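PDB 3U0J: type III effector HopU1 from Pseudomonas syringae pv. tomato, which probably transfers ADP-ribose from NAD+ to arginine side chains of target proteins. Local coordinates for residues D46-A51 with S64-M69; L158-A163 with L224-D229; A196-T201 with M246-V251. One frame throughout, in Å; residues are numbered along the deposited sequence.

Contact 1. Residues D46-A51 with S64-M69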
loop_
_atom_site.group_PDB
_atom_site.type_symbol
_atom_site.label_atom_id
_atom_site.label_comp_id
_atom_site.label_asym_id
_atom_site.label_seq_id
_atom_site.Cartn_x
_atom_site.Cartn_y
_atom_site.Cartn_z
ATOM N N ASP A 46 2.472 -19.809 6.091
ATOM C CA ASP A 46 2.199 -18.906 7.183
ATOM C C ASP A 46 1.057 -17.998 6.743
ATOM O O ASP A 46 0.015 -17.917 7.405
ATOM C CB ASP A 46 3.435 -18.065 7.466
ATOM C CG ASP A 46 4.510 -18.834 8.186
ATOM O OD1 ASP A 46 4.221 -19.967 8.635
ATOM O OD2 ASP A 46 5.648 -18.302 8.311
ATOM N N PHE A 47 1.253 -17.338 5.600
ATOM C CA PHE A 47 0.268 -16.394 5.096
ATOM C C PHE A 47 -1.136 -16.974 4.949
ATOM O O PHE A 47 -2.118 -16.357 5.360
ATOM C CB PHE A 47 0.688 -15.808 3.763
ATOM C CG PHE A 47 -0.320 -14.850 3.208
ATOM C CD1 PHE A 47 -0.351 -13.526 3.643
ATOM C CD2 PHE A 47 -1.276 -15.277 2.289
ATOM C CE1 PHE A 47 -1.293 -12.641 3.142
ATOM C CE2 PHE A 47 -2.223 -14.396 1.779
ATOM C CZ PHE A 47 -2.236 -13.079 2.203
ATOM N N TYR A 48 -1.228 -18.139 4.330
ATOM C CA TYR A 48 -2.506 -18.805 4.182
ATOM C C TYR A 48 -3.209 -18.979 5.539
ATOM O O TYR A 48 -4.401 -18.680 5.673
ATOM C CB TYR A 48 -2.346 -20.162 3.491
ATOM C CG TYR A 48 -3.651 -20.876 3.423
ATOM C CD1 TYR A 48 -4.589 -20.532 2.477
ATOM C CD2 TYR A 48 -3.982 -21.857 4.346
ATOM C CE1 TYR A 48 -5.824 -21.164 2.425
ATOM C CE2 TYR A 48 -5.219 -22.502 4.303
ATOM C CZ TYR A 48 -6.135 -22.147 3.337
ATOM O OH TYR A 48 -7.367 -22.765 3.272
ATOM N N ARG A 49 -2.477 -19.454 6.541
ATOM C CA ARG A 49 -3.051 -19.637 7.866
ATOM C C ARG A 49 -3.398 -18.303 8.516
ATOM O O ARG A 49 -4.375 -18.203 9.255
ATOM C CB ARG A 49 -2.106 -20.437 8.789
ATOM C CG ARG A 49 -2.257 -21.964 8.699
ATOM C CD ARG A 49 -3.724 -22.420 8.555
ATOM N NE ARG A 49 -3.795 -23.744 7.947
ATOM C CZ ARG A 49 -4.923 -24.366 7.619
ATOM N NH1 ARG A 49 -6.087 -23.781 7.867
ATOM N NH2 ARG A 49 -4.880 -25.581 7.055
ATOM N N PHE A 50 -2.581 -17.289 8.254
ATOM C CA PHE A 50 -2.832 -15.958 8.774
ATOM C C PHE A 50 -4.121 -15.460 8.205
ATOM O O PHE A 50 -4.997 -14.994 8.942
ATOM C CB PHE A 50 -1.717 -14.981 8.379
ATOM C CG PHE A 50 -2.120 -13.517 8.456
ATOM C CD1 PHE A 50 -2.085 -12.825 9.661
ATOM C CD2 PHE A 50 -2.531 -12.834 7.323
ATOM C CE1 PHE A 50 -2.459 -11.469 9.734
ATOM C CE2 PHE A 50 -2.901 -11.491 7.393
ATOM C CZ PHE A 50 -2.858 -10.813 8.607
ATOM N N ALA A 51 -4.231 -15.553 6.884
ATOM C CA ALA A 51 -5.359 -14.974 6.175
ATOM C C ALA A 51 -6.642 -15.732 6.453
ATOM O O ALA A 51 -7.753 -15.191 6.292
ATOM C CB ALA A 51 -5.082 -14.929 4.677
ATOM N N SER A 64 -13.117 -15.106 0.808
ATOM C CA SER A 64 -12.198 -15.693 1.775
ATOM C C SER A 64 -10.847 -16.005 1.139
ATOM O O SER A 64 -10.656 -15.884 -0.075
ATOM C CB SER A 64 -12.780 -16.964 2.379
ATOM O OG SER A 64 -12.966 -17.953 1.380
ATOM N N ILE A 65 -9.897 -16.405 1.964
ATOM C CA ILE A 65 -8.597 -16.709 1.428
ATOM C C ILE A 65 -8.736 -17.845 0.413
ATOM O O ILE A 65 -8.043 -17.864 -0.593
ATOM C CB ILE A 65 -7.574 -17.034 2.546
ATOM C CG1 ILE A 65 -6.163 -17.190 1.971
ATOM C CG2 ILE A 65 -7.974 -18.286 3.297
ATOM C CD1 ILE A 65 -5.727 -16.058 1.046
ATOM N N ASP A 66 -9.642 -18.785 0.662
ATOM C CA ASP A 66 -9.831 -19.878 -0.285
ATOM C C ASP A 66 -10.379 -19.318 -1.597
ATOM O O ASP A 66 -9.848 -19.594 -2.665
ATOM C CB ASP A 66 -10.747 -20.963 0.274
ATOM C CG ASP A 66 -10.099 -21.766 1.388
ATOM O OD1 ASP A 66 -8.849 -21.768 1.468
ATOM O OD2 ASP A 66 -10.838 -22.398 2.181
ATOM N N ASP A 67 -11.434 -18.516 -1.520
ATOM C CA ASP A 67 -11.909 -17.820 -2.705
ATOM C C ASP A 67 -10.783 -17.065 -3.427
ATOM O O ASP A 67 -10.735 -17.033 -4.656
ATOM C CB ASP A 67 -13.020 -16.841 -2.341
ATOM C CG ASP A 67 -14.222 -17.520 -1.737
ATOM O OD1 ASP A 67 -14.506 -18.685 -2.114
ATOM O OD2 ASP A 67 -14.889 -16.870 -0.891
ATOM N N LEU A 68 -9.886 -16.439 -2.680
ATOM C CA LEU A 68 -8.817 -15.690 -3.331
ATOM C C LEU A 68 -7.783 -16.620 -3.941
ATOM O O LEU A 68 -7.349 -16.418 -5.084
ATOM C CB LEU A 68 -8.143 -14.735 -2.361
ATOM C CG LEU A 68 -9.041 -13.566 -1.986
ATOM C CD1 LEU A 68 -8.344 -12.723 -0.944
ATOM C CD2 LEU A 68 -9.416 -12.756 -3.226
ATOM N N MET A 69 -7.400 -17.637 -3.168
ATOM C CA MET A 69 -6.405 -18.619 -3.581
ATOM C C MET A 69 -6.883 -19.232 -4.879
ATOM O O MET A 69 -6.102 -19.718 -5.702
ATOM C CB MET A 69 -6.234 -19.691 -2.511
ATOM C CG MET A 69 -5.379 -19.244 -1.327
ATOM S SD MET A 69 -3.630 -19.358 -1.642
ATOM C CE MET A 69 -3.313 -17.702 -2.015
HETATM O O HOH W 1 -10.280 -15.667 4.887
#
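A capping box opens helix 65-71 just where it packs against helix 41-52, forming a helix pair whose short segments run at 135° to each other, 10.6 Å apart at closest approach. Ser64 is the N-cap. Ser64 N donates to Asp67 OD2 at 3.0 Å, meeting the oxygen from above the carboxylate plane, and Asp67 N returns a long, weak bond to Ser64 OG. Ser64 and Asp67 thus cap the helix start next to Ile65. Ile65 sends CG1 anti to its backbone N (chi1 -173°), so that this branch lies 3.7 Å from Ala51 CB and its CD1 touches the Phe47 ring at CE2. The other branch, CG2, meets Tyr48 CE1, so the one side chain touches two rings and an alanine. Phe47 also touches Ala94 of helix 89-99 and His147 and Met150 of helix 145-162. Met69 joins one turn later, its CG at the edge of the Tyr48 ring. A water ties the backbones together, donating to Ala51 O and accepting from Ile65 N. On the more exposed side Tyr48, with CG anti to its backbone N, reaches over to exposed Asp66. The phenol and carboxylate planes are only 21° apart, and Tyr48 OH donates to the syn lone pair of Asp66 OD1 at 2.5 Å.

Contact 2. Residues L158-A163 with L224-D229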
loop_
_atom_site.group_PDB
_atom_site.type_symbol
_atom_site.label_atom_id
_atom_site.label_comp_id
_atom_site.label_asym_id
_atom_site.label_seq_id
_atom_site.Cartn_x
_atom_site.Cartn_y
_atom_site.Cartn_z
ATOM N N LEU A 158 6.862 -8.173 -8.477
ATOM C CA LEU A 158 6.292 -7.331 -9.533
ATOM C C LEU A 158 7.238 -6.239 -10.012
ATOM O O LEU A 158 7.350 -5.995 -11.212
ATOM C CB LEU A 158 4.976 -6.682 -9.090
ATOM C CG LEU A 158 3.695 -7.510 -8.974
ATOM C CD1 LEU A 158 2.645 -6.754 -8.146
ATOM C CD2 LEU A 158 3.144 -7.918 -10.341
ATOM N N MET A 159 7.889 -5.543 -9.089
ATOM C CA MET A 159 8.859 -4.547 -9.511
ATOM C C MET A 159 9.974 -5.238 -10.326
ATOM O O MET A 159 10.544 -4.648 -11.224
ATOM C CB MET A 159 9.390 -3.736 -8.320
ATOM C CG MET A 159 8.439 -2.635 -7.840
ATOM S SD MET A 159 9.089 -1.593 -6.520
ATOM C CE MET A 159 9.405 -2.876 -5.339
ATOM N N ASP A 160 10.256 -6.504 -10.049
ATOM C CA ASP A 160 11.325 -7.190 -10.777
ATOM C C ASP A 160 11.032 -7.318 -12.249
ATOM O O ASP A 160 11.946 -7.254 -13.076
ATOM C CB ASP A 160 11.610 -8.572 -10.211
ATOM C CG ASP A 160 12.472 -8.518 -8.977
ATOM O OD1 ASP A 160 13.022 -7.425 -8.710
ATOM O OD2 ASP A 160 12.586 -9.558 -8.284
ATOM N N VAL A 161 9.762 -7.495 -12.589
ATOM C CA VAL A 161 9.406 -7.743 -13.975
ATOM C C VAL A 161 8.860 -6.496 -14.661
ATOM O O VAL A 161 8.956 -6.356 -15.880
ATOM C CB VAL A 161 8.413 -8.938 -14.107
ATOM C CG1 VAL A 161 7.345 -8.881 -13.042
ATOM C CG2 VAL A 161 7.766 -8.963 -15.473
ATOM N N ALA A 162 8.305 -5.577 -13.883
ATOM C CA ALA A 162 7.490 -4.513 -14.466
ATOM C C ALA A 162 7.470 -3.258 -13.612
ATOM O O ALA A 162 6.428 -2.612 -13.474
ATOM C CB ALA A 162 6.048 -5.015 -14.687
ATOM N N ALA A 163 8.615 -2.910 -13.043
ATOM C CA ALA A 163 8.725 -1.695 -12.258
ATOM C C ALA A 163 8.027 -0.501 -12.924
ATOM O O ALA A 163 7.937 -0.408 -14.143
ATOM C CB ALA A 163 10.175 -1.386 -12.000
ATOM N N LEU A 224 8.247 8.767 -9.383
ATOM C CA LEU A 224 8.848 7.570 -8.844
ATOM C C LEU A 224 9.914 7.070 -9.783
ATOM O O LEU A 224 9.736 7.068 -11.011
ATOM C CB LEU A 224 7.780 6.489 -8.693
ATOM C CG LEU A 224 6.613 6.835 -7.770
ATOM C CD1 LEU A 224 5.441 5.914 -8.030
ATOM C CD2 LEU A 224 7.052 6.759 -6.312
ATOM N N LYS A 225 11.023 6.637 -9.209
ATOM C CA LYS A 225 11.997 5.899 -9.978
ATOM C C LYS A 225 11.567 4.433 -10.027
ATOM O O LYS A 225 11.787 3.741 -11.026
ATOM C CB LYS A 225 13.379 6.033 -9.350
ATOM C CG LYS A 225 13.859 7.465 -9.235
ATOM C CD LYS A 225 15.271 7.538 -8.664
ATOM C CE LYS A 225 15.779 8.963 -8.632
ATOM N NZ LYS A 225 17.206 9.017 -8.210
ATOM N N ARG A 226 10.943 3.957 -8.952
ATOM C CA ARG A 226 10.604 2.545 -8.864
ATOM C C ARG A 226 9.411 2.253 -7.937
ATOM O O ARG A 226 9.421 2.590 -6.755
ATOM C CB ARG A 226 11.839 1.761 -8.437
ATOM C CG ARG A 226 11.746 0.259 -8.645
ATOM C CD ARG A 226 13.148 -0.398 -8.613
ATOM N NE ARG A 226 13.086 -1.775 -8.122
ATOM C CZ ARG A 226 13.237 -2.854 -8.881
ATOM N NH1 ARG A 226 13.471 -2.734 -10.186
ATOM N NH2 ARG A 226 13.154 -4.058 -8.328
ATOM N N GLY A 227 8.384 1.617 -8.490
ATOM C CA GLY A 227 7.195 1.281 -7.727
ATOM C C GLY A 227 6.411 0.113 -8.307
ATOM O O GLY A 227 6.699 -0.371 -9.402
ATOM N N ALA A 228 5.407 -0.350 -7.575
ATOM C CA ALA A 228 4.721 -1.556 -7.995
ATOM C C ALA A 228 3.321 -1.295 -8.529
ATOM O O ALA A 228 2.472 -0.718 -7.853
ATOM C CB ALA A 228 4.693 -2.566 -6.859
ATOM N N ASP A 229 3.083 -1.717 -9.757
ATOM C CA ASP A 229 1.760 -1.599 -10.324
ATOM C C ASP A 229 1.008 -2.863 -9.949
ATOM O O ASP A 229 1.254 -3.931 -10.503
ATOM C CB ASP A 229 1.834 -1.442 -11.828
ATOM C CG ASP A 229 0.478 -1.408 -12.467
ATOM O OD1 ASP A 229 -0.511 -1.466 -11.710
ATOM O OD2 ASP A 229 0.398 -1.323 -13.720
HETATM O O HOH W 2 5.036 -3.499 -11.323
#
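Arg226 and Met159 bury the most surface here, and they do it partly against each other. Arg226 leaves its backbone with CG anti to N (chi1 -165°) and stays extended as far as NE, running across helix 145-162 near the C-terminal end. Met159 CB sits over one face of the guanidinium, 3.7 Å above its plane and toward the rim, while Ala163 CB comes within 4.0 Å of Arg226 NH1. At the guanidinium edge Arg226 NH2 forms a salt bridge to Asp160 OD1, but the bond is weak, 3.4 Å long and bent, with the two planes turned 47° apart. Asp160 has other company: Tyr38 bonds its OD2, and Arg36 shares OD1, which probably helps to offset the closeness of the two arginines. The chain turns a corner at 225-226, where strand 218-224 of the five-stranded sheet gives way to strand 227-229 of the three-stranded one, and residues 158-162 of the helix cross residues 227-229 at 84° in this two-sheet ADP-ribosyltransferase fold. Met159 points at that new strand: its CG lies 3.3 Å from Gly227 O, and SD rests on Gly227 CA before the chain bends at chi3. Met159 CG also packs on Ala228 CB. Further along, a water donates to Ala162 O at 2.7 Å and accepts from Asp229 N at 3.1 Å, joining the backbones of Ala162 and Asp229.

Contact 3. Residues A196-T201 with M246-V251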
loop_
_atom_site.group_PDB
_atom_site.type_symbol
_atom_site.label_atom_id
_atom_site.label_comp_id
_atom_site.label_asym_id
_atom_site.label_seq_id
_atom_site.Cartn_x
_atom_site.Cartn_y
_atom_site.Cartn_z
ATOM N N ALA A 196 5.164 2.925 6.257
ATOM C CA ALA A 196 4.209 1.927 5.789
ATOM C C ALA A 196 4.258 1.794 4.267
ATOM O O ALA A 196 5.120 2.377 3.624
ATOM C CB ALA A 196 2.819 2.261 6.270
ATOM N N PHE A 197 3.334 1.022 3.702
ATOM C CA PHE A 197 3.248 0.822 2.257
ATOM C C PHE A 197 2.510 1.986 1.626
ATOM O O PHE A 197 1.291 2.050 1.745
ATOM C CB PHE A 197 2.439 -0.453 1.972
ATOM C CG PHE A 197 3.090 -1.703 2.460
ATOM C CD1 PHE A 197 4.042 -2.344 1.695
ATOM C CD2 PHE A 197 2.776 -2.221 3.686
ATOM C CE1 PHE A 197 4.669 -3.485 2.151
ATOM C CE2 PHE A 197 3.399 -3.354 4.154
ATOM C CZ PHE A 197 4.343 -3.994 3.381
ATOM N N MET A 198 3.206 2.896 0.949
ATOM C CA MET A 198 2.514 4.028 0.335
ATOM C C MET A 198 1.667 3.625 -0.857
ATOM O O MET A 198 2.068 2.811 -1.705
ATOM C CB MET A 198 3.453 5.150 -0.077
ATOM C CG MET A 198 2.707 6.484 -0.165
ATOM S SD MET A 198 3.656 7.827 -0.872
ATOM C CE MET A 198 4.763 8.204 0.463
ATOM N N SER A 199 0.476 4.196 -0.913
ATOM C CA SER A 199 -0.467 3.872 -1.962
ATOM C C SER A 199 -0.706 5.125 -2.760
ATOM O O SER A 199 -0.947 6.191 -2.197
ATOM C CB SER A 199 -1.774 3.383 -1.352
ATOM O OG SER A 199 -2.753 3.223 -2.354
ATOM N N THR A 200 -0.634 5.010 -4.072
ATOM C CA THR A 200 -0.704 6.188 -4.922
ATOM C C THR A 200 -1.523 5.863 -6.161
ATOM O O THR A 200 -1.801 4.694 -6.429
ATOM C CB THR A 200 0.714 6.644 -5.348
ATOM O OG1 THR A 200 1.256 5.722 -6.312
ATOM C CG2 THR A 200 1.654 6.736 -4.130
ATOM N N THR A 201 -1.913 6.876 -6.924
ATOM C CA THR A 201 -2.688 6.600 -8.128
ATOM C C THR A 201 -2.122 7.325 -9.337
ATOM O O THR A 201 -1.641 8.439 -9.220
ATOM C CB THR A 201 -4.166 6.966 -7.950
ATOM O OG1 THR A 201 -4.870 6.666 -9.154
ATOM C CG2 THR A 201 -4.295 8.422 -7.690
ATOM N N MET A 246 7.803 -0.757 2.002
ATOM C CA MET A 246 8.057 -0.119 3.300
ATOM C C MET A 246 9.239 0.863 3.240
ATOM O O MET A 246 10.189 0.656 2.479
ATOM C CB MET A 246 8.359 -1.177 4.369
ATOM C CG MET A 246 7.229 -2.120 4.719
ATOM S SD MET A 246 7.836 -3.446 5.786
ATOM C CE MET A 246 9.542 -3.560 5.283
ATOM N N MET A 247 9.188 1.918 4.055
ATOM C CA MET A 247 10.308 2.855 4.189
ATOM C C MET A 247 10.711 3.557 2.897
ATOM O O MET A 247 11.903 3.734 2.623
ATOM C CB MET A 247 11.535 2.178 4.806
ATOM C CG MET A 247 11.492 2.147 6.329
ATOM S SD MET A 247 11.329 3.773 7.091
ATOM C CE MET A 247 10.491 3.325 8.591
ATOM N N SER A 248 9.717 3.961 2.112
ATOM C CA SER A 248 9.977 4.788 0.947
ATOM C C SER A 248 10.333 6.202 1.382
ATOM O O SER A 248 9.786 6.734 2.356
ATOM C CB SER A 248 8.764 4.820 0.038
ATOM O OG SER A 248 7.714 5.494 0.686
ATOM N N GLU A 249 11.246 6.812 0.641
ATOM C CA GLU A 249 11.869 8.057 1.054
ATOM C C GLU A 249 11.773 9.087 -0.068
ATOM O O GLU A 249 12.052 8.755 -1.227
ATOM C CB GLU A 249 13.335 7.756 1.363
ATOM C CG GLU A 249 13.906 8.520 2.528
ATOM C CD GLU A 249 14.957 7.733 3.300
ATOM O OE1 GLU A 249 14.932 6.473 3.285
ATOM O OE2 GLU A 249 15.800 8.398 3.941
ATOM N N PHE A 250 11.392 10.326 0.264
ATOM C CA PHE A 250 11.222 11.380 -0.759
ATOM C C PHE A 250 11.838 12.738 -0.424
ATOM O O PHE A 250 11.857 13.169 0.727
ATOM C CB PHE A 250 9.745 11.591 -1.109
ATOM C CG PHE A 250 9.018 10.324 -1.438
ATOM C CD1 PHE A 250 8.916 9.888 -2.750
ATOM C CD2 PHE A 250 8.457 9.552 -0.428
ATOM C CE1 PHE A 250 8.263 8.711 -3.053
ATOM C CE2 PHE A 250 7.804 8.375 -0.726
ATOM C CZ PHE A 250 7.707 7.954 -2.044
ATOM N N VAL A 251 12.336 13.403 -1.460
ATOM C CA VAL A 251 12.742 14.793 -1.375
ATOM C C VAL A 251 11.548 15.638 -1.784
ATOM O O VAL A 251 10.939 15.388 -2.830
ATOM C CB VAL A 251 13.866 15.080 -2.375
ATOM C CG1 VAL A 251 14.211 16.559 -2.387
ATOM C CG2 VAL A 251 15.088 14.228 -2.059
HETATM O O HOH W 3 5.942 3.053 1.149
#
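Met198 sets out from the chain just ahead of strand 199-201 with its CB directed at segment 246-251 and CG anti to the backbone N (chi1 -157°). The side chain stays extended at chi2 (-171°), from CA to SD. SD comes next, 4.2 Å from Phe250 CE2 and oblique to that ring, a Met-aromatic contact with sulfur 5.0 Å from the ring centroid. A bend at chi3 (-74°) then carries the methyl Met198 CE close to the ring, 3.3 Å from Phe250 CE2, while Ser248 OG lies 4.0 Å from the same CE. The meeting is tip to tip. A second methionine pairs with a ring at the other end: Met246 runs alongside Phe197 and places CG over one face of the ring, 4.0 Å from its centroid in a CH-pi contact. Between the two pairs, a water donates to Ala196 O and accepts from Met198 N at 2.7 Å; it also bonds Ser248 OG. No direct hydrogen bond joins the segments. Ser199-Thr200-Thr201 fits the Ser-Thr-Ser/Thr motif of arginine-specific ADP-ribosyltransferases, and Ser199 OG makes a weak bond to Glu241, probably of the Glu-x-Glu motif. Helix 116-126 covers the Phe197-Met246 end through Leu124, whereas Met198 and Phe250 lie between the two sheets, both against Ile222 of strand 218-224.

Contacts 2 and 3 adjoin, their centres about 13 Å apart and their segments alternating along the chain. They touch where Leu224 CD2 of the first meets Phe250 CE1 of the second at 4.0 Å. Strands 199-201 and 227-229 also flank strand 241-243 in the three-stranded sheet, so both contacts border the strand with Glu241, probably part of the catalytic Glu-x-Glu motif. Contact 1 stands apart in the N-terminal helices, its centre about 25 Å from that of contact 2 and about 26 Å from that of contact 3. Helix 145-162 connects it to the other two, receiving Phe47 near its start and supplying contact 2 at its end.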